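Local coordinates for uncharacterized protein (Bacteroides uniformis ATCC 8492, PDB 4Q68) that probably acts as an N-acetylmuramoyl-L-alanine amidase of the NlpC/P60 family, cutting the link between sugar and peptide in cell-wall material, at residues I74-G79 with T85-Y90; K131-A134 with N139-K142; L203-S208 with K212-K217. All coordinates share one frame; numbering follows the deposited sequence.

Contact 1 of 3, residues I74-G79 with T85-Y90; sequences IRYRDG and TSRLHY. With NAG (2-acetamido-2-deoxy-beta-D-glucopyranose), chain B.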
loop_
_atom_site.group_PDB
_atom_site.type_symbol
_atom_site.label_atom_id
_atom_site.label_comp_id
_atom_site.label_asym_id
_atom_site.label_seq_id
_atom_site.Cartn_x
_atom_site.Cartn_y
_atom_site.Cartn_z
ATOM N N ILE A 74 -10.137 -4.524 3.403
ATOM C CA ILE A 74 -8.789 -4.170 2.980
ATOM C C ILE A 74 -8.023 -3.461 4.089
ATOM O O ILE A 74 -6.838 -3.704 4.302
ATOM C CB ILE A 74 -8.870 -3.262 1.729
ATOM C CG1 ILE A 74 -9.395 -4.043 0.535
ATOM C CG2 ILE A 74 -7.517 -2.637 1.403
ATOM C CD1 ILE A 74 -9.946 -3.158 -0.560
ATOM N N ARG A 75 -8.683 -2.535 4.769
ATOM C CA ARG A 75 -7.994 -1.617 5.661
ATOM C C ARG A 75 -7.762 -2.199 7.057
ATOM O O ARG A 75 -6.801 -1.798 7.728
ATOM C CB ARG A 75 -8.780 -0.298 5.749
ATOM C CG ARG A 75 -8.201 0.694 6.739
ATOM C CD ARG A 75 -8.853 2.053 6.639
ATOM N NE ARG A 75 -8.573 2.686 5.363
ATOM C CZ ARG A 75 -9.270 3.700 4.870
ATOM N NH1 ARG A 75 -10.277 4.229 5.555
ATOM N NH2 ARG A 75 -8.949 4.171 3.663
ATOM N N TYR A 76 -8.633 -3.109 7.497
ATOM C CA TYR A 76 -8.606 -3.658 8.843
ATOM C C TYR A 76 -8.283 -5.136 8.821
ATOM O O TYR A 76 -8.669 -5.878 7.917
ATOM C CB TYR A 76 -9.953 -3.415 9.547
ATOM C CG TYR A 76 -10.180 -1.942 9.750
ATOM C CD1 TYR A 76 -9.614 -1.281 10.827
ATOM C CD2 TYR A 76 -10.917 -1.194 8.842
ATOM C CE1 TYR A 76 -9.755 0.083 10.992
ATOM C CE2 TYR A 76 -11.072 0.166 8.998
ATOM C CZ TYR A 76 -10.503 0.802 10.077
ATOM O OH TYR A 76 -10.654 2.162 10.208
ATOM N N ARG A 77 -7.603 -5.576 9.877
ATOM C CA ARG A 77 -7.211 -6.970 10.038
ATOM C C ARG A 77 -8.448 -7.867 10.037
ATOM O O ARG A 77 -9.312 -7.750 10.922
ATOM C CB ARG A 77 -6.434 -7.098 11.344
ATOM C CG ARG A 77 -5.870 -8.481 11.668
ATOM C CD ARG A 77 -4.969 -8.454 12.935
ATOM N NE ARG A 77 -3.778 -7.636 12.690
ATOM C CZ ARG A 77 -3.577 -6.387 13.116
ATOM N NH1 ARG A 77 -4.443 -5.784 13.925
ATOM N NH2 ARG A 77 -2.491 -5.726 12.742
ATOM N N ASP A 78 -8.549 -8.722 9.026
ATOM C CA ASP A 78 -9.720 -9.580 8.820
ATOM C C ASP A 78 -11.031 -8.799 8.760
ATOM O O ASP A 78 -12.096 -9.328 9.044
ATOM C CB ASP A 78 -9.774 -10.675 9.880
ATOM C CG ASP A 78 -8.561 -11.572 9.833
ATOM O OD1 ASP A 78 -8.007 -11.826 8.735
ATOM O OD2 ASP A 78 -8.142 -12.019 10.921
ATOM N N GLY A 79 -10.956 -7.535 8.364
ATOM C CA GLY A 79 -12.139 -6.706 8.233
ATOM C C GLY A 79 -12.829 -6.326 9.522
ATOM O O GLY A 79 -13.957 -5.856 9.478
ATOM N N THR A 85 -5.204 0.049 16.473
ATOM C CA THR A 85 -4.244 -0.980 16.119
ATOM C C THR A 85 -4.812 -2.105 15.249
ATOM O O THR A 85 -4.048 -2.951 14.787
ATOM C CB THR A 85 -3.556 -1.570 17.356
ATOM O OG1 THR A 85 -4.513 -2.235 18.188
ATOM C CG2 THR A 85 -2.882 -0.464 18.168
ATOM N N SER A 86 -6.129 -2.098 15.009
ATOM C CA SER A 86 -6.728 -3.027 14.044
ATOM C C SER A 86 -6.548 -2.569 12.599
ATOM O O SER A 86 -6.737 -3.353 11.681
ATOM C CB SER A 86 -8.218 -3.237 14.329
ATOM O OG SER A 86 -8.986 -2.065 14.096
ATOM N N ARG A 87 -6.215 -1.297 12.391
ATOM C CA ARG A 87 -5.906 -0.803 11.052
ATOM C C ARG A 87 -4.564 -1.389 10.634
ATOM O O ARG A 87 -3.641 -1.467 11.440
ATOM C CB ARG A 87 -5.846 0.726 11.044
ATOM C CG ARG A 87 -6.120 1.319 9.687
ATOM C CD ARG A 87 -5.674 2.746 9.546
ATOM N NE ARG A 87 -6.257 3.614 10.565
ATOM C CZ ARG A 87 -5.771 4.806 10.881
ATOM N NH1 ARG A 87 -4.714 5.294 10.248
ATOM N NH2 ARG A 87 -6.340 5.517 11.847
ATOM N N LEU A 88 -4.442 -1.780 9.374
ATOM C CA LEU A 88 -3.239 -2.450 8.883
ATOM C C LEU A 88 -2.184 -1.424 8.463
ATOM O O LEU A 88 -1.888 -1.213 7.287
ATOM C CB LEU A 88 -3.612 -3.403 7.759
ATOM C CG LEU A 88 -4.474 -4.565 8.235
ATOM C CD1 LEU A 88 -5.282 -5.168 7.088
ATOM C CD2 LEU A 88 -3.626 -5.632 8.902
ATOM N N HIS A 89 -1.585 -0.810 9.474
ATOM C CA HIS A 89 -0.619 0.266 9.277
ATOM C C HIS A 89 0.615 -0.165 8.497
ATOM O O HIS A 89 1.123 0.597 7.682
ATOM C CB HIS A 89 -0.140 0.807 10.616
ATOM C CG HIS A 89 -1.235 1.372 11.448
ATOM N ND1 HIS A 89 -1.878 2.534 11.111
ATOM C CD2 HIS A 89 -1.829 0.909 12.570
ATOM C CE1 HIS A 89 -2.801 2.783 12.021
ATOM N NE2 HIS A 89 -2.799 1.811 12.913
ATOM N N TYR A 90 1.123 -1.357 8.786
ATOM C CA TYR A 90 2.315 -1.843 8.114
ATOM C C TYR A 90 1.930 -2.589 6.850
ATOM O O TYR A 90 1.080 -3.487 6.884
ATOM C CB TYR A 90 3.132 -2.733 9.033
ATOM C CG TYR A 90 3.778 -2.022 10.185
ATOM C CD1 TYR A 90 4.775 -1.078 9.973
ATOM C CD2 TYR A 90 3.430 -2.318 11.500
ATOM C CE1 TYR A 90 5.402 -0.453 11.030
ATOM C CE2 TYR A 90 4.069 -1.705 12.565
ATOM C CZ TYR A 90 5.065 -0.785 12.324
ATOM O OH TYR A 90 5.761 -0.202 13.358
HETATM C C1 NAG B . 0.481 4.614 6.389
HETATM C C2 NAG B . 0.465 4.534 7.909
HETATM C C3 NAG B . -0.925 4.184 8.434
HETATM C C4 NAG B . -2.014 4.994 7.736
HETATM C C5 NAG B . -1.818 5.039 6.225
HETATM C C6 NAG B . -2.857 5.955 5.591
HETATM C C7 NAG B . 2.569 3.964 9.043
HETATM C C8 NAG B . 3.492 2.903 9.542
HETATM N N2 NAG B . 1.457 3.583 8.408
HETATM O O1 NAG B . 1.731 5.094 5.996
HETATM O O3 NAG B . -0.955 4.502 9.802
HETATM O O4 NAG B . -3.291 4.495 8.057
HETATM O O5 NAG B . -0.519 5.505 5.931
HETATM O O6 NAG B . -2.728 7.261 6.098
HETATM O O7 NAG B . 2.879 5.134 9.243
HETATM O O HOH W 1 -1.836 -2.717 13.080
#

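Contact 2 of 3, residues K131-A134 with N139-K142; sequences KQLA and NVAK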
loop_
_atom_site.group_PDB
_atom_site.type_symbol
_atom_site.label_atom_id
_atom_site.label_comp_id
_atom_site.label_asym_id
_atom_site.label_seq_id
_atom_site.Cartn_x
_atom_site.Cartn_y
_atom_site.Cartn_z
ATOM N N LYS A 131 -0.572 10.131 17.039
ATOM C CA LYS A 131 -1.457 10.619 18.084
ATOM C C LYS A 131 -2.022 9.502 18.963
ATOM O O LYS A 131 -2.110 9.647 20.176
ATOM C CB LYS A 131 -2.592 11.412 17.437
ATOM C CG LYS A 131 -3.559 12.039 18.404
ATOM C CD LYS A 131 -4.487 13.032 17.704
ATOM C CE LYS A 131 -5.390 12.385 16.626
ATOM N NZ LYS A 131 -6.345 13.378 15.982
ATOM N N GLN A 132 -2.378 8.384 18.339
ATOM C CA GLN A 132 -3.037 7.276 19.023
ATOM C C GLN A 132 -2.053 6.340 19.725
ATOM O O GLN A 132 -2.481 5.355 20.327
ATOM C CB GLN A 132 -3.891 6.491 18.028
ATOM C CG GLN A 132 -4.978 7.314 17.357
ATOM C CD GLN A 132 -4.590 7.842 15.989
ATOM O OE1 GLN A 132 -3.445 8.233 15.765
ATOM N NE2 GLN A 132 -5.556 7.915 15.089
ATOM N N LEU A 133 -0.756 6.625 19.600
ATOM C CA LEU A 133 0.263 5.918 20.374
ATOM C C LEU A 133 0.868 6.749 21.493
ATOM O O LEU A 133 1.193 6.214 22.543
ATOM C CB LEU A 133 1.391 5.415 19.471
ATOM C CG LEU A 133 0.985 4.470 18.332
ATOM C CD1 LEU A 133 2.223 3.960 17.628
ATOM C CD2 LEU A 133 0.121 3.328 18.839
ATOM N N ALA A 134 1.014 8.049 21.263
ATOM C CA ALA A 134 1.784 8.920 22.151
ATOM C C ALA A 134 1.334 8.927 23.598
ATOM O O ALA A 134 2.149 9.144 24.516
ATOM C CB ALA A 134 1.777 10.326 21.616
ATOM N N ASN A 139 -2.122 0.860 23.290
ATOM C CA ASN A 139 -1.921 0.768 21.842
ATOM C C ASN A 139 -0.471 0.498 21.483
ATOM O O ASN A 139 -0.194 -0.233 20.548
ATOM C CB ASN A 139 -2.411 2.005 21.103
ATOM C CG ASN A 139 -3.927 2.070 20.985
ATOM O OD1 ASN A 139 -4.630 1.058 21.143
ATOM N ND2 ASN A 139 -4.430 3.257 20.629
ATOM N N VAL A 140 0.470 1.116 22.189
ATOM C CA VAL A 140 1.876 0.837 21.942
ATOM C C VAL A 140 2.175 -0.651 22.150
ATOM O O VAL A 140 2.859 -1.263 21.335
ATOM C CB VAL A 140 2.787 1.726 22.807
ATOM C CG1 VAL A 140 4.234 1.234 22.786
ATOM C CG2 VAL A 140 2.702 3.160 22.334
ATOM N N ALA A 141 1.667 -1.236 23.231
ATOM C CA ALA A 141 1.897 -2.642 23.499
ATOM C C ALA A 141 1.283 -3.524 22.412
ATOM O O ALA A 141 1.899 -4.502 21.980
ATOM C CB ALA A 141 1.380 -3.023 24.875
ATOM N N LYS A 142 0.075 -3.181 21.960
ATOM C CA LYS A 142 -0.557 -3.926 20.879
ATOM C C LYS A 142 0.289 -3.845 19.617
ATOM O O LYS A 142 0.469 -4.842 18.912
ATOM C CB LYS A 142 -1.968 -3.409 20.624
ATOM C CG LYS A 142 -2.967 -3.839 21.682
ATOM C CD LYS A 142 -4.337 -3.197 21.509
ATOM C CE LYS A 142 -5.340 -3.729 22.519
ATOM N NZ LYS A 142 -6.664 -3.131 22.339
#

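Contact 3 of 3, residues L203-S208 with K212-K217; sequences LVHASS and KVVVSK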
loop_
_atom_site.group_PDB
_atom_site.type_symbol
_atom_site.label_atom_id
_atom_site.label_comp_id
_atom_site.label_asym_id
_atom_site.label_seq_id
_atom_site.Cartn_x
_atom_site.Cartn_y
_atom_site.Cartn_z
ATOM N N LEU A 203 4.175 4.886 -12.651
ATOM C CA LEU A 203 3.360 4.687 -11.465
ATOM C C LEU A 203 2.264 5.745 -11.389
ATOM O O LEU A 203 2.536 6.940 -11.553
ATOM C CB LEU A 203 4.238 4.767 -10.216
ATOM C CG LEU A 203 3.643 4.145 -8.963
ATOM C CD1 LEU A 203 3.615 2.630 -9.085
ATOM C CD2 LEU A 203 4.437 4.553 -7.732
ATOM N N VAL A 204 1.033 5.302 -11.166
ATOM C CA VAL A 204 -0.065 6.179 -10.789
ATOM C C VAL A 204 -0.058 6.201 -9.266
ATOM O O VAL A 204 -0.164 5.161 -8.622
ATOM C CB VAL A 204 -1.407 5.667 -11.334
ATOM C CG1 VAL A 204 -2.554 6.519 -10.815
ATOM C CG2 VAL A 204 -1.373 5.666 -12.846
ATOM N N HIS A 205 0.111 7.370 -8.663
ATOM C CA HIS A 205 0.300 7.441 -7.232
ATOM C C HIS A 205 -0.029 8.812 -6.684
ATOM O O HIS A 205 -0.034 9.810 -7.407
ATOM C CB HIS A 205 1.737 7.035 -6.860
ATOM C CG HIS A 205 2.785 8.016 -7.285
ATOM N ND1 HIS A 205 3.641 8.589 -6.383
ATOM C CD2 HIS A 205 3.112 8.523 -8.497
ATOM C CE1 HIS A 205 4.455 9.407 -7.009
ATOM N NE2 HIS A 205 4.155 9.392 -8.296
ATOM N N ALA A 206 -0.313 8.846 -5.390
ATOM C CA ALA A 206 -0.522 10.097 -4.668
ATOM C C ALA A 206 0.833 10.650 -4.272
ATOM O O ALA A 206 1.530 10.064 -3.439
ATOM C CB ALA A 206 -1.411 9.890 -3.459
ATOM N N SER A 207 1.187 11.774 -4.892
ATOM C CA SER A 207 2.497 12.402 -4.743
ATOM C C SER A 207 2.416 13.564 -3.759
ATOM O O SER A 207 1.726 14.538 -4.010
ATOM C CB SER A 207 2.971 12.926 -6.100
ATOM O OG SER A 207 4.093 13.784 -5.931
ATOM N N SER A 208 3.137 13.467 -2.647
ATOM C CA SER A 208 3.177 14.576 -1.691
ATOM C C SER A 208 3.858 15.812 -2.284
ATOM O O SER A 208 3.484 16.936 -1.960
ATOM C CB SER A 208 3.865 14.162 -0.390
ATOM O OG SER A 208 5.218 13.815 -0.605
ATOM N N LYS A 212 -0.853 15.964 -5.323
ATOM C CA LYS A 212 -2.020 15.367 -5.959
ATOM C C LYS A 212 -1.664 14.001 -6.533
ATOM O O LYS A 212 -0.492 13.618 -6.571
ATOM C CB LYS A 212 -2.560 16.274 -7.074
ATOM C CG LYS A 212 -1.638 16.409 -8.274
ATOM C CD LYS A 212 -2.006 17.591 -9.159
ATOM C CE LYS A 212 -1.089 17.663 -10.361
ATOM N NZ LYS A 212 -1.261 18.915 -11.121
ATOM N N VAL A 213 -2.688 13.283 -6.992
ATOM C CA VAL A 213 -2.493 12.014 -7.681
ATOM C C VAL A 213 -2.035 12.293 -9.111
ATOM O O VAL A 213 -2.650 13.090 -9.830
ATOM C CB VAL A 213 -3.793 11.191 -7.685
ATOM C CG1 VAL A 213 -3.628 9.897 -8.453
ATOM C CG2 VAL A 213 -4.268 10.910 -6.264
ATOM N N VAL A 214 -0.951 11.631 -9.506
ATOM C CA VAL A 214 -0.300 11.855 -10.793
ATOM C C VAL A 214 0.054 10.530 -11.463
ATOM O O VAL A 214 0.129 9.477 -10.827
ATOM C CB VAL A 214 1.007 12.670 -10.646
ATOM C CG1 VAL A 214 0.733 14.007 -9.988
ATOM C CG2 VAL A 214 2.068 11.892 -9.864
ATOM N N VAL A 215 0.296 10.622 -12.766
ATOM C CA VAL A 215 1.109 9.656 -13.494
ATOM C C VAL A 215 2.551 10.133 -13.364
ATOM O O VAL A 215 2.863 11.283 -13.672
ATOM C CB VAL A 215 0.728 9.608 -14.990
ATOM C CG1 VAL A 215 1.678 8.702 -15.749
ATOM C CG2 VAL A 215 -0.703 9.183 -15.181
ATOM N N SER A 216 3.451 9.272 -12.915
ATOM C CA SER A 216 4.832 9.682 -12.751
ATOM C C SER A 216 5.433 10.174 -14.063
ATOM O O SER A 216 5.180 9.634 -15.131
ATOM C CB SER A 216 5.661 8.550 -12.146
ATOM O OG SER A 216 5.732 7.419 -12.988
ATOM N N LYS A 217 6.248 11.222 -13.965
ATOM C CA LYS A 217 6.906 11.791 -15.143
ATOM C C LYS A 217 8.105 10.954 -15.585
ATOM O O LYS A 217 8.494 11.002 -16.755
ATOM C CB LYS A 217 7.345 13.232 -14.896
ATOM C CG LYS A 217 6.210 14.235 -14.763
ATOM C CD LYS A 217 5.564 14.568 -16.098
ATOM C CE LYS A 217 4.633 15.768 -15.983
ATOM N NZ LYS A 217 5.365 17.048 -15.757
#

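Contact 1 of 3, residues I74-G79 with T85-Y90
Two backbone hydrogen bonds clip Tyr-76 against Arg-87: Leu-88 N donates to Arg-75 O (2.9 Å) and Arg-77 N to Ser-86 O (3.0 Å). They lie just where helix 64-75 has ended.

The Arg-77 chain bends at chi3 (-65°) and sends NH1 to Thr-85 O at 3.0 Å, almost straight and in the guanidinium plane; a water joins Arg-77 NH2 to Thr-85 O and Arg-87 O, and NH2 also makes a salt bridge with Asp-93. Arg-75 and Arg-87 run side by side, CG to CG at 3.7 Å, their like charges probably eased by Glu-46 for the first, whose NH1 also bonds to Val-33 O, and by Glu-25 and Glu-30 for the second.

Leu-88 makes van der Waals contacts: CD1 sits 3.5 Å from both Ile-74 O and Tyr-76 C, while CD2 lies over one face of the Arg-77 guanidinium. Ser-86 OG, hydrogen-bonded to Gly-83 O and Asp-82 N, meets the Tyr-76 ring at its edge, 3.4 Å from CD1.

Arg-87 NH1 donates to O4 of an N-acetylglucosamine (2.7 Å), and His-89 ND1 to its O3. A single beta bridge thus closes the loop between helices 64-75 and 91-100, with Leu-88 the centre of an inverse gamma turn.

Contact 2 of 3, residues K131-A134 with N139-K142
Asn-139 and Val-140, near the start of helix 137-150, face Gln-132 and Leu-133 of the short, weakly bonded helix 131-134, so the contact is the packing of two consecutive helices across a tight connection. The backbones come nearest at Leu-133 and Val-140, with CA atoms 5.6 Å apart.

Asn-139 comes first and points its CB at the other helix. With CG set opposite its own carbonyl carbon (chi1 -75°), the amide swings ND2 onto Gln-132 O at 2.9 Å. The bond is nearly straight, 172° at the hydrogen, and flat on both sides: ND2 arrives in the carbonyl plane and the acceptor lies in the plane of the amide, which should hold the amide in that rotation. The CB of Asn-139 meanwhile rests 3.6 Å from Leu-133 CD2, the two side chains crossing at about a right angle. An alanine here would keep that CB contact but would probably leave Gln-132 O without its side-chain donor and the two helices less firmly joined. The backbone N of the same asparagine is bonded to Ser-136 OG, while the amide end of Gln-132 turns off to Glu-25.

Val-140 follows and uses one branch, CG2, which packs on Leu-133 CB at 3.9 Å and touches the backbone oxygen of the same residue, Leu-133 O, at 3.4 Å.

Contact 3 of 3, residues L203-S208 with K212-K217
His-205 and Val-214 are a hydrogen-bonded pair of the beta hairpin formed by strands 200-207 and 212-215, which lies next to strand 188-197 at one end of the antiparallel sheet of the NlpC/P60 domain. Each backbone N donates to the other's O: His-205 N to Val-214 O at 3.0 Å, Val-214 N to His-205 O at 2.9 Å.

From its CB, the histidine takes the crowded position between backbone N and carbonyl carbon (chi1 69°), which lays the ring alongside the valine. CD2 comes first against Val-214 CG2, at 3.8 Å. NE2, at the tip, comes closer to the same methyl, 3.6 Å, and has Ser-216 CB near it. On the ring's other branch ND1 is hydrogen-bonded to His-190 NE2 of strand 188-197, and Met-223 of helix 220-225 packs on the residue too.

Ser-207 shares this face, its CB also reaching Val-214 CG2. The reverse face carries Val-204, Ala-206, Val-213 and Val-215, with Ala-206 CB 4.1 Å from Val-213 CG2.

Beyond the non-hydrogen-bonded pair Val-204/Val-215, Ser-216 still grips Leu-203 by backbone and side chain: its N donates to Leu-203 O, and its OG, also bonded to Val-218 O, takes the Leu-203 N-H at 3.0 Å and 174°.

In the fold
From the N terminus the three contacts come in series, each closing its own loop before the next opens; none nests in or crosses another. Contact 1 pins the turn between helices 64-75 and 91-100. Contact 2 closes the short connection between helix 131-134 and helix 137-150 and touches contact 1, Thr-85 packing against both Asn-139 and Lys-142, so the loop before helix 91-100 is packed against the start of helix 137-150. Contact 3 stands apart, on the far side of the chain's centre from contact 1: their centres are 24 Å apart and their nearest atoms about 12 Å. It joins strands 200-207 and 212-215 at one end of the sheet, while contacts 1 and 2 adjoin each other.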